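Local coordinates for protein CG8862 (Drosophila melanogaster, PDB 3ISM) that probably cuts DNA and RNA as the magnesium-dependent mitochondrial nuclease EndoG, and is here held in a complex with its inhibitor, at residues Asn138-Glu141 and Ala142-Arg145; Arg145-Thr148 and Lys149-Asn153; His108-His111 and Gln112-Asp116. One frame throughout, in Å; residues are numbered along the deposited sequence.

Contact 1: residues Asn138-Glu141 and Ala142-Arg145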
ATOM      1  N   ASN B 138     -11.443   7.012 -20.931  1.00 27.49           N
ATOM      2  CA  ASN B 138     -11.841   8.293 -21.529  1.00 27.75           C
ATOM      3  C   ASN B 138     -13.366   8.438 -21.590  1.00 27.49           C
ATOM      4  O   ASN B 138     -13.900   9.523 -21.349  1.00 27.27           O
ATOM      5  CB  ASN B 138     -11.225   8.482 -22.921  1.00 27.57           C
ATOM      6  CG  ASN B 138     -11.747   9.731 -23.629  1.00 29.15           C
ATOM      7  OD1 ASN B 138     -12.253   9.654 -24.744  1.00 31.47           O
ATOM      8  ND2 ASN B 138     -11.621  10.881 -22.984  1.00 28.49           N
ATOM      9  N   THR B 139     -14.060   7.342 -21.898  1.00 27.58           N
ATOM     10  CA  THR B 139     -15.530   7.351 -21.964  1.00 27.92           C
ATOM     11  C   THR B 139     -16.138   7.793 -20.622  1.00 27.83           C
ATOM     12  O   THR B 139     -17.078   8.603 -20.594  1.00 27.60           O
ATOM     13  CB  THR B 139     -16.076   5.968 -22.388  1.00 27.99           C
ATOM     14  OG1 THR B 139     -15.452   5.580 -23.619  1.00 28.10           O
ATOM     15  CG2 THR B 139     -17.609   6.000 -22.582  1.00 27.50           C
ATOM     16  N   LEU B 140     -15.566   7.290 -19.523  1.00 27.66           N
ATOM     17  CA  LEU B 140     -15.993   7.686 -18.186  1.00 27.47           C
ATOM     18  C   LEU B 140     -15.691   9.164 -17.939  1.00 27.69           C
ATOM     19  O   LEU B 140     -16.561   9.910 -17.469  1.00 27.86           O
ATOM     20  CB  LEU B 140     -15.332   6.816 -17.111  1.00 27.67           C
ATOM     21  CG  LEU B 140     -15.667   7.153 -15.645  1.00 28.09           C
ATOM     22  CD1 LEU B 140     -17.193   7.212 -15.403  1.00 27.38           C
ATOM     23  CD2 LEU B 140     -14.984   6.179 -14.667  1.00 26.73           C
ATOM     24  N   GLU B 141     -14.467   9.583 -18.263  1.00 27.39           N
ATOM     25  CA  GLU B 141     -14.095  10.996 -18.200  1.00 27.39           C
ATOM     26  C   GLU B 141     -15.070  11.887 -18.983  1.00 27.29           C
ATOM     27  O   GLU B 141     -15.572  12.886 -18.454  1.00 28.16           O
ATOM     28  CB  GLU B 141     -12.653  11.193 -18.682  1.00 27.08           C
ATOM     29  CG  GLU B 141     -11.616  10.624 -17.727  1.00 27.19           C
ATOM     30  CD  GLU B 141     -10.223  10.569 -18.332  1.00 29.49           C
ATOM     31  OE1 GLU B 141     -10.102  10.347 -19.569  1.00 29.08           O
ATOM     32  OE2 GLU B 141      -9.251  10.723 -17.559  1.00 28.51           O
ATOM     33  N   ALA B 142     -15.366  11.511 -20.222  1.00 26.93           N
ATOM     34  CA  ALA B 142     -16.328  12.255 -21.050  1.00 26.78           C
ATOM     35  C   ALA B 142     -17.739  12.316 -20.444  1.00 26.69           C
ATOM     36  O   ALA B 142     -18.422  13.329 -20.564  1.00 26.30           O
ATOM     37  CB  ALA B 142     -16.375  11.672 -22.461  1.00 26.80           C
ATOM     38  N   HIS B 143     -18.156  11.233 -19.784  1.00 26.79           N
ATOM     39  CA  HIS B 143     -19.458  11.162 -19.105  1.00 27.02           C
ATOM     40  C   HIS B 143     -19.546  12.138 -17.929  1.00 26.90           C
ATOM     41  O   HIS B 143     -20.554  12.807 -17.744  1.00 26.94           O
ATOM     42  CB  HIS B 143     -19.700   9.728 -18.602  1.00 27.03           C
ATOM     43  CG  HIS B 143     -20.757   9.619 -17.543  1.00 26.89           C
ATOM     44  ND1 HIS B 143     -22.102   9.549 -17.841  1.00 26.62           N
ATOM     45  CD2 HIS B 143     -20.665   9.541 -16.193  1.00 26.37           C
ATOM     46  CE1 HIS B 143     -22.794   9.454 -16.720  1.00 26.92           C
ATOM     47  NE2 HIS B 143     -21.946   9.449 -15.706  1.00 25.92           N
ATOM     48  N   VAL B 144     -18.488  12.182 -17.126  1.00 26.91           N
ATOM     49  CA  VAL B 144     -18.394  13.102 -15.984  1.00 26.96           C
ATOM     50  C   VAL B 144     -18.448  14.568 -16.443  1.00 27.03           C
ATOM     51  O   VAL B 144     -19.109  15.393 -15.809  1.00 27.00           O
ATOM     52  CB  VAL B 144     -17.127  12.818 -15.126  1.00 27.11           C
ATOM     53  CG1 VAL B 144     -17.015  13.796 -13.973  1.00 27.23           C
ATOM     54  CG2 VAL B 144     -17.142  11.358 -14.584  1.00 27.06           C
ATOM     55  N   ARG B 145     -17.791  14.887 -17.558  1.00 26.71           N
ATOM     56  CA  ARG B 145     -17.912  16.231 -18.160  1.00 26.96           C
ATOM     57  C   ARG B 145     -19.330  16.535 -18.658  1.00 26.62           C
ATOM     58  O   ARG B 145     -19.823  17.660 -18.501  1.00 26.88           O
ATOM     59  CB  ARG B 145     -16.902  16.442 -19.290  1.00 26.07           C
ATOM     60  CG  ARG B 145     -15.436  16.485 -18.814  1.00 28.38           C
ATOM     61  CD  ARG B 145     -14.474  16.901 -19.950  1.00 28.37           C
ATOM     62  NE  ARG B 145     -14.193  15.804 -20.873  1.00 28.53           N
ATOM     63  CZ  ARG B 145     -13.137  14.993 -20.789  1.00 30.22           C
ATOM     64  NH1 ARG B 145     -12.221  15.151 -19.821  1.00 27.55           N
ATOM     65  NH2 ARG B 145     -12.991  14.020 -21.689  1.00 28.70           N
TER

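Contact 2: residues Arg145-Thr148 and Lys149-Asn153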
ATOM      1  N   ARG B 145     -17.791  14.887 -17.558  1.00 26.71           N
ATOM      2  CA  ARG B 145     -17.912  16.231 -18.160  1.00 26.96           C
ATOM      3  C   ARG B 145     -19.330  16.535 -18.658  1.00 26.62           C
ATOM      4  O   ARG B 145     -19.823  17.660 -18.501  1.00 26.88           O
ATOM      5  CB  ARG B 145     -16.902  16.442 -19.290  1.00 26.07           C
ATOM      6  CG  ARG B 145     -15.436  16.485 -18.814  1.00 28.38           C
ATOM      7  CD  ARG B 145     -14.474  16.901 -19.950  1.00 28.37           C
ATOM      8  NE  ARG B 145     -14.193  15.804 -20.873  1.00 28.53           N
ATOM      9  CZ  ARG B 145     -13.137  14.993 -20.789  1.00 30.22           C
ATOM     10  NH1 ARG B 145     -12.221  15.151 -19.821  1.00 27.55           N
ATOM     11  NH2 ARG B 145     -12.991  14.020 -21.689  1.00 28.70           N
ATOM     12  N   ARG B 146     -19.986  15.541 -19.253  1.00 26.54           N
ATOM     13  CA  ARG B 146     -21.361  15.714 -19.760  1.00 26.98           C
ATOM     14  C   ARG B 146     -22.374  15.848 -18.615  1.00 26.32           C
ATOM     15  O   ARG B 146     -23.451  16.418 -18.798  1.00 26.37           O
ATOM     16  CB  ARG B 146     -21.730  14.540 -20.659  1.00 26.69           C
ATOM     17  CG  ARG B 146     -23.010  14.676 -21.454  1.00 27.89           C
ATOM     18  CD  ARG B 146     -23.201  13.456 -22.362  1.00 29.36           C
ATOM     19  NE  ARG B 146     -22.064  13.245 -23.268  1.00 35.44           N
ATOM     20  CZ  ARG B 146     -21.174  12.254 -23.152  1.00 37.20           C
ATOM     21  NH1 ARG B 146     -21.285  11.364 -22.170  1.00 37.76           N
ATOM     22  NH2 ARG B 146     -20.170  12.151 -24.023  1.00 37.50           N
ATOM     23  N   LEU B 147     -22.026  15.332 -17.437  1.00 25.90           N
ATOM     24  CA  LEU B 147     -22.863  15.512 -16.237  1.00 25.73           C
ATOM     25  C   LEU B 147     -23.092  16.980 -15.874  1.00 25.57           C
ATOM     26  O   LEU B 147     -24.080  17.301 -15.229  1.00 24.92           O
ATOM     27  CB  LEU B 147     -22.282  14.764 -15.027  1.00 25.50           C
ATOM     28  CG  LEU B 147     -22.461  13.235 -14.969  1.00 25.72           C
ATOM     29  CD1 LEU B 147     -21.836  12.663 -13.696  1.00 23.87           C
ATOM     30  CD2 LEU B 147     -23.926  12.841 -15.079  1.00 24.67           C
ATOM     31  N   THR B 148     -22.185  17.864 -16.299  1.00 25.78           N
ATOM     32  CA  THR B 148     -22.360  19.300 -16.071  1.00 25.83           C
ATOM     33  C   THR B 148     -23.586  19.867 -16.781  1.00 26.28           C
ATOM     34  O   THR B 148     -24.073  20.927 -16.403  1.00 26.09           O
ATOM     35  CB  THR B 148     -21.115  20.139 -16.455  1.00 25.83           C
ATOM     36  OG1 THR B 148     -20.771  19.904 -17.828  1.00 25.68           O
ATOM     37  CG2 THR B 148     -19.933  19.801 -15.562  1.00 25.23           C
ATOM     38  N   LYS B 149     -24.085  19.163 -17.802  1.00 26.86           N
ATOM     39  CA  LYS B 149     -25.331  19.554 -18.472  1.00 27.45           C
ATOM     40  C   LYS B 149     -26.573  19.151 -17.673  1.00 27.62           C
ATOM     41  O   LYS B 149     -27.684  19.566 -18.007  1.00 27.93           O
ATOM     42  CB  LYS B 149     -25.414  18.968 -19.888  1.00 27.63           C
ATOM     43  CG  LYS B 149     -24.477  19.633 -20.880  1.00 29.89           C
ATOM     44  CD  LYS B 149     -24.720  19.150 -22.300  1.00 33.12           C
ATOM     45  CE  LYS B 149     -23.633  19.679 -23.250  1.00 35.48           C
ATOM     46  NZ  LYS B 149     -23.810  21.130 -23.627  1.00 35.65           N
ATOM     47  N   THR B 150     -26.381  18.340 -16.632  1.00 27.81           N
ATOM     48  CA  THR B 150     -27.475  17.916 -15.753  1.00 28.23           C
ATOM     49  C   THR B 150     -27.349  18.606 -14.392  1.00 27.62           C
ATOM     50  O   THR B 150     -28.336  19.060 -13.814  1.00 27.51           O
ATOM     51  CB  THR B 150     -27.464  16.381 -15.543  1.00 28.70           C
ATOM     52  OG1 THR B 150     -27.469  15.717 -16.816  1.00 29.47           O
ATOM     53  CG2 THR B 150     -28.695  15.942 -14.746  1.00 29.95           C
ATOM     54  N   TYR B 151     -26.119  18.678 -13.899  1.00 26.48           N
ATOM     55  CA  TYR B 151     -25.815  19.295 -12.615  1.00 26.42           C
ATOM     56  C   TYR B 151     -24.892  20.492 -12.803  1.00 25.87           C
ATOM     57  O   TYR B 151     -23.826  20.373 -13.407  1.00 26.79           O
ATOM     58  CB  TYR B 151     -25.133  18.300 -11.679  1.00 25.37           C
ATOM     59  CG  TYR B 151     -25.830  16.966 -11.547  1.00 25.97           C
ATOM     60  CD1 TYR B 151     -27.084  16.850 -10.939  1.00 25.87           C
ATOM     61  CD2 TYR B 151     -25.219  15.807 -12.005  1.00 25.41           C
ATOM     62  CE1 TYR B 151     -27.700  15.606 -10.815  1.00 25.55           C
ATOM     63  CE2 TYR B 151     -25.813  14.576 -11.871  1.00 24.41           C
ATOM     64  CZ  TYR B 151     -27.043  14.466 -11.282  1.00 26.09           C
ATOM     65  OH  TYR B 151     -27.608  13.202 -11.190  1.00 25.33           O
ATOM     66  N   SER B 152     -25.285  21.623 -12.242  1.00 25.23           N
ATOM     67  CA  SER B 152     -24.526  22.865 -12.356  0.50 25.21           C
ATOM     68  C   SER B 152     -23.099  22.731 -11.827  1.00 24.99           C
ATOM     69  O   SER B 152     -22.175  23.400 -12.308  1.00 25.43           O
ATOM     70  CB  SER B 152     -25.242  23.979 -11.599  0.50 24.99           C
ATOM     71  OG  SER B 152     -26.373  24.435 -12.312  0.50 25.86           O
ATOM     72  N   ASN B 153     -22.933  21.879 -10.821  1.00 24.29           N
ATOM     73  CA  ASN B 153     -21.650  21.660 -10.195  1.00 24.26           C
ATOM     74  C   ASN B 153     -21.443  20.169 -10.013  1.00 24.48           C
ATOM     75  O   ASN B 153     -22.316  19.471  -9.486  1.00 24.52           O
ATOM     76  CB  ASN B 153     -21.575  22.389  -8.848  1.00 24.05           C
ATOM     77  CG  ASN B 153     -21.666  23.908  -8.997  1.00 24.14           C
ATOM     78  OD1 ASN B 153     -20.657  24.571  -9.231  1.00 23.28           O
ATOM     79  ND2 ASN B 153     -22.884  24.459  -8.874  1.00 22.71           N
TER
HETATM   80  O   HOH W   1     -25.681  15.277 -18.520  1.00 29.60           O

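Contact 3: residues His108-His111 and Gln112-Asp116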
ATOM      1  N   HIS B 108     -10.099  20.867 -17.396  1.00 29.44           N
ATOM      2  CA  HIS B 108      -9.443  22.096 -16.925  1.00 29.62           C
ATOM      3  C   HIS B 108      -9.093  23.034 -18.052  1.00 30.08           C
ATOM      4  O   HIS B 108      -7.937  23.151 -18.445  1.00 30.80           O
ATOM      5  CB  HIS B 108      -8.224  21.756 -16.054  1.00 29.48           C
ATOM      6  CG  HIS B 108      -8.552  20.783 -14.975  1.00 28.77           C
ATOM      7  ND1 HIS B 108      -9.250  21.146 -13.843  1.00 28.78           N
ATOM      8  CD2 HIS B 108      -8.377  19.444 -14.901  1.00 29.85           C
ATOM      9  CE1 HIS B 108      -9.463  20.073 -13.101  1.00 31.34           C
ATOM     10  NE2 HIS B 108      -8.946  19.026 -13.721  1.00 31.94           N
ATOM     11  N   ARG B 109     -10.112  23.727 -18.548  1.00 30.47           N
ATOM     12  CA  ARG B 109      -9.978  24.518 -19.758  1.00 30.93           C
ATOM     13  C   ARG B 109     -10.245  26.006 -19.566  1.00 30.75           C
ATOM     14  O   ARG B 109     -10.393  26.733 -20.540  1.00 30.28           O
ATOM     15  CB  ARG B 109     -10.897  23.963 -20.838  1.00 31.16           C
ATOM     16  CG  ARG B 109     -10.437  22.633 -21.407  1.00 32.16           C
ATOM     17  CD  ARG B 109     -11.580  22.028 -22.170  1.00 33.73           C
ATOM     18  NE  ARG B 109     -11.169  20.970 -23.079  1.00 35.12           N
ATOM     19  CZ  ARG B 109     -11.963  19.967 -23.444  1.00 35.23           C
ATOM     20  NH1 ARG B 109     -13.198  19.886 -22.954  1.00 32.11           N
ATOM     21  NH2 ARG B 109     -11.510  19.030 -24.274  1.00 34.26           N
ATOM     22  N   LEU B 110     -10.289  26.457 -18.317  1.00 30.94           N
ATOM     23  CA  LEU B 110     -10.424  27.880 -18.035  1.00 31.58           C
ATOM     24  C   LEU B 110      -9.199  28.664 -18.510  1.00 31.95           C
ATOM     25  O   LEU B 110      -9.317  29.802 -18.965  1.00 31.68           O
ATOM     26  CB  LEU B 110     -10.661  28.116 -16.544  1.00 31.63           C
ATOM     27  CG  LEU B 110     -12.012  27.656 -15.990  1.00 31.48           C
ATOM     28  CD1 LEU B 110     -12.029  27.785 -14.473  1.00 29.91           C
ATOM     29  CD2 LEU B 110     -13.166  28.441 -16.648  1.00 28.54           C
ATOM     30  N   HIS B 111      -8.024  28.043 -18.405  1.00 32.37           N
ATOM     31  CA  HIS B 111      -6.777  28.698 -18.785  1.00 32.62           C
ATOM     32  C   HIS B 111      -5.727  27.664 -19.163  1.00 32.52           C
ATOM     33  O   HIS B 111      -5.751  26.539 -18.658  1.00 32.55           O
ATOM     34  CB  HIS B 111      -6.254  29.565 -17.634  1.00 32.67           C
ATOM     35  CG  HIS B 111      -5.231  30.574 -18.059  1.00 33.82           C
ATOM     36  ND1 HIS B 111      -3.876  30.308 -18.059  1.00 33.89           N
ATOM     37  CD2 HIS B 111      -5.365  31.847 -18.505  1.00 33.98           C
ATOM     38  CE1 HIS B 111      -3.221  31.376 -18.482  1.00 33.79           C
ATOM     39  NE2 HIS B 111      -4.100  32.322 -18.763  1.00 34.40           N
ATOM     40  N   GLN B 112      -4.814  28.054 -20.051  1.00 32.50           N
ATOM     41  CA  GLN B 112      -3.699  27.213 -20.487  1.00 32.71           C
ATOM     42  C   GLN B 112      -2.972  26.534 -19.327  1.00 32.64           C
ATOM     43  O   GLN B 112      -2.777  25.320 -19.341  1.00 32.65           O
ATOM     44  CB  GLN B 112      -2.700  28.038 -21.314  1.00 33.00           C
ATOM     45  CG  GLN B 112      -1.546  27.226 -21.887  1.00 32.93           C
ATOM     46  CD  GLN B 112      -2.025  26.168 -22.852  1.00 33.15           C
ATOM     47  OE1 GLN B 112      -2.833  26.444 -23.727  1.00 34.53           O
ATOM     48  NE2 GLN B 112      -1.539  24.950 -22.690  1.00 33.59           N
ATOM     49  N   LYS B 113      -2.598  27.319 -18.319  1.00 32.78           N
ATOM     50  CA  LYS B 113      -1.838  26.814 -17.167  1.00 32.97           C
ATOM     51  C   LYS B 113      -2.594  25.773 -16.327  1.00 32.58           C
ATOM     52  O   LYS B 113      -1.985  24.853 -15.765  1.00 32.20           O
ATOM     53  CB  LYS B 113      -1.338  27.982 -16.305  1.00 33.71           C
ATOM     54  CG  LYS B 113      -0.637  27.554 -15.031  1.00 36.80           C
ATOM     55  CD  LYS B 113       0.634  28.335 -14.754  1.00 41.20           C
ATOM     56  CE  LYS B 113       1.543  27.513 -13.818  1.00 44.50           C
ATOM     57  NZ  LYS B 113       2.766  28.280 -13.391  1.00 47.39           N
ATOM     58  N   HIS B 114      -3.917  25.907 -16.264  1.00 32.14           N
ATOM     59  CA  HIS B 114      -4.769  24.943 -15.560  1.00 31.94           C
ATOM     60  C   HIS B 114      -4.609  23.560 -16.178  1.00 31.43           C
ATOM     61  O   HIS B 114      -4.532  22.558 -15.469  1.00 30.59           O
ATOM     62  CB  HIS B 114      -6.242  25.369 -15.635  1.00 32.03           C
ATOM     63  CG  HIS B 114      -6.581  26.552 -14.782  1.00 32.82           C
ATOM     64  ND1 HIS B 114      -7.875  26.983 -14.594  1.00 33.70           N
ATOM     65  CD2 HIS B 114      -5.799  27.391 -14.063  1.00 32.86           C
ATOM     66  CE1 HIS B 114      -7.876  28.043 -13.808  1.00 32.32           C
ATOM     67  NE2 HIS B 114      -6.630  28.305 -13.465  1.00 32.84           N
ATOM     68  N   CYS B 115      -4.574  23.543 -17.511  1.00 31.51           N
ATOM     69  CA  CYS B 115      -4.396  22.348 -18.321  1.00 31.23           C
ATOM     70  C   CYS B 115      -2.949  21.848 -18.234  1.00 31.05           C
ATOM     71  O   CYS B 115      -2.714  20.652 -18.024  1.00 30.61           O
ATOM     72  CB  CYS B 115      -4.770  22.664 -19.778  1.00 31.64           C
ATOM     73  SG  CYS B 115      -4.794  21.229 -20.879  1.00 32.15           S
ATOM     74  N   ASP B 116      -1.994  22.774 -18.389  1.00 30.90           N
ATOM     75  CA  ASP B 116      -0.556  22.478 -18.259  0.50 30.87           C
ATOM     76  C   ASP B 116      -0.253  21.698 -16.991  1.00 30.75           C
ATOM     77  O   ASP B 116       0.508  20.723 -17.004  1.00 30.78           O
ATOM     78  CB  ASP B 116       0.274  23.769 -18.236  0.50 30.81           C
ATOM     79  CG  ASP B 116       0.477  24.369 -19.614  0.50 31.39           C
ATOM     80  OD1 ASP B 116       0.392  23.623 -20.606  0.50 31.33           O
ATOM     81  OD2 ASP B 116       0.739  25.590 -19.704  0.50 31.71           O
TER
HETATM   82  O   HOH W   2      -9.686  25.152 -15.653  1.00 25.63           O

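Contact 1: residues Asn138-Glu141 and Ala142-Arg145
E141 and R145 stand one turn apart on helix 136-146, the helix of the beta-beta-alpha metal motif of His-Me finger nucleases, and show how a helix can carry a metal site on one face and a protein interface on the next. The backbone framework is regular: A142 N donates to N138 O at 2.7 Å, and R145 N to E141 O at 3.1 Å. The guanidinium of R145 swings back, bent at chi3 (-78°), until the E141 carbonyl oxygen lies over the centre of one face, 3.9 Å above its plane. N138 ND2 lies at the guanidinium edge, near its plane, 3.7 Å from R145 NH2; E335 of the CG4930 chain takes a salt bridge from this NH2 and a weak hydrogen bond from N138 ND2. The E141 side chain comes within about 4 Å of a magnesium ion that it does not ligate in this model, although E141 is a magnesium ligand in a structure of this protein; its OE1 stays 5.1 Å from R145 NH2. Apolar packing occupies another face, where L140 and V144 lie against strand 189-197, L140 CD1 meeting V144 CG2 at 4.2 Å; V144 CG2 also rests 3.3 Å from L140 O.

Contact 2: residues Arg145-Thr148 and Lys149-Asn153
In the turn between helix 136-146 and strand 153-161, the carbonyl oxygen of L147 accepts two successive amides, so one carbonyl serves two bond spacings. Y151 N approaches almost straight on, at 2.8 Å with an N-H...O angle of 169°, whereas T150 N, 2.9 Å away, comes from above the carbonyl plane. One residue earlier, R146 O receives K149 N at 3.0 Å, and a water further joins R146 O to the hydroxyl of T150. The amides of T148, K149 and T150 thus all bond three residues back, the spacing of a 3-10 helix, before Y151 N reaches four residues back. Beyond the turn the chain continues into strand 153-161 of the central mixed sheet, where N153 pairs its backbone with E197. The T148 hydroxyl OG1, placed between the backbone N and the carbonyl carbon (chi1 57°), reaches back to R145 O, which also accepts T148 N. Side chains pack beside the turn, L147 against V154 and I194 of the sheet. L147 and Y151 lie alongside each other and point the same way, L147 CD2 coming 4.1 Å from Y151 CE2. The methyl CG2 of T150 sits over the centre of the tyrosine ring, 4.0 Å above it, and H204 meets that ring with planes about 30° apart. Across the turn, T148 CA makes a C-H...O contact of 3.2 Å to Y151 O.

Contact 3: residues His108-His111 and Gln112-Asp116
H111 takes the N-cap position of the short helix 112-116 and caps it with its own ring. With CG turned anti to the backbone N (chi1 -163°), the imidazole turns its ND1 edge to the first turn, so that ND1 accepts K113 N at 3.3 Å, the amide lying 21° out of the ring plane. Its carbonyl adds only weak bonds to the N-H groups of H114 and C115. The same side chain serves a second purpose: CB of H111 stands over the face of the H114 ring, 4.1 Å from its centroid, in a CH-pi contact. The H114 side chain points back toward 108-111, its CG beside its backbone N (chi1 -72°), with L110 CB at 3.6 Å from ND1. The ring is fixed at both nitrogens, since NE2 bonds to S11 O while ND1 shares a water, 2.8 Å away, with L110 N. Q112 bends at chi2, giving OE1 to D69 N. H108 brings its CB to the H114 carbonyl, but its ring turns away toward E55 and D38. The H108 carbonyl oxygen lies 3.5 Å from C115 CB.

How the contacts relate
Contacts 1 and 2 are successive lengths of one chain, joined at R145, with centres 11 Å apart: the first carries the metal-site glutamate, the second leads the chain on toward the central sheet. Contact 3 comes earlier in sequence, 18 Å from contact 1 and 19 Å from contact 2 between centres, yet nearest atoms are only about 4 Å away in each case. Intermediate residues bridge these gaps. N107, just before contact 3, bonds R145, while V62 touches T148 and accepts R109 through its carbonyl. Around the active site, the E141 side chain lies about 5 Å from those of H101, the predicted proton acceptor, and N133, a magnesium ligand seen in a structure of this protein, whereas the H108 side chain remains about 11 Å from the magnesium ion.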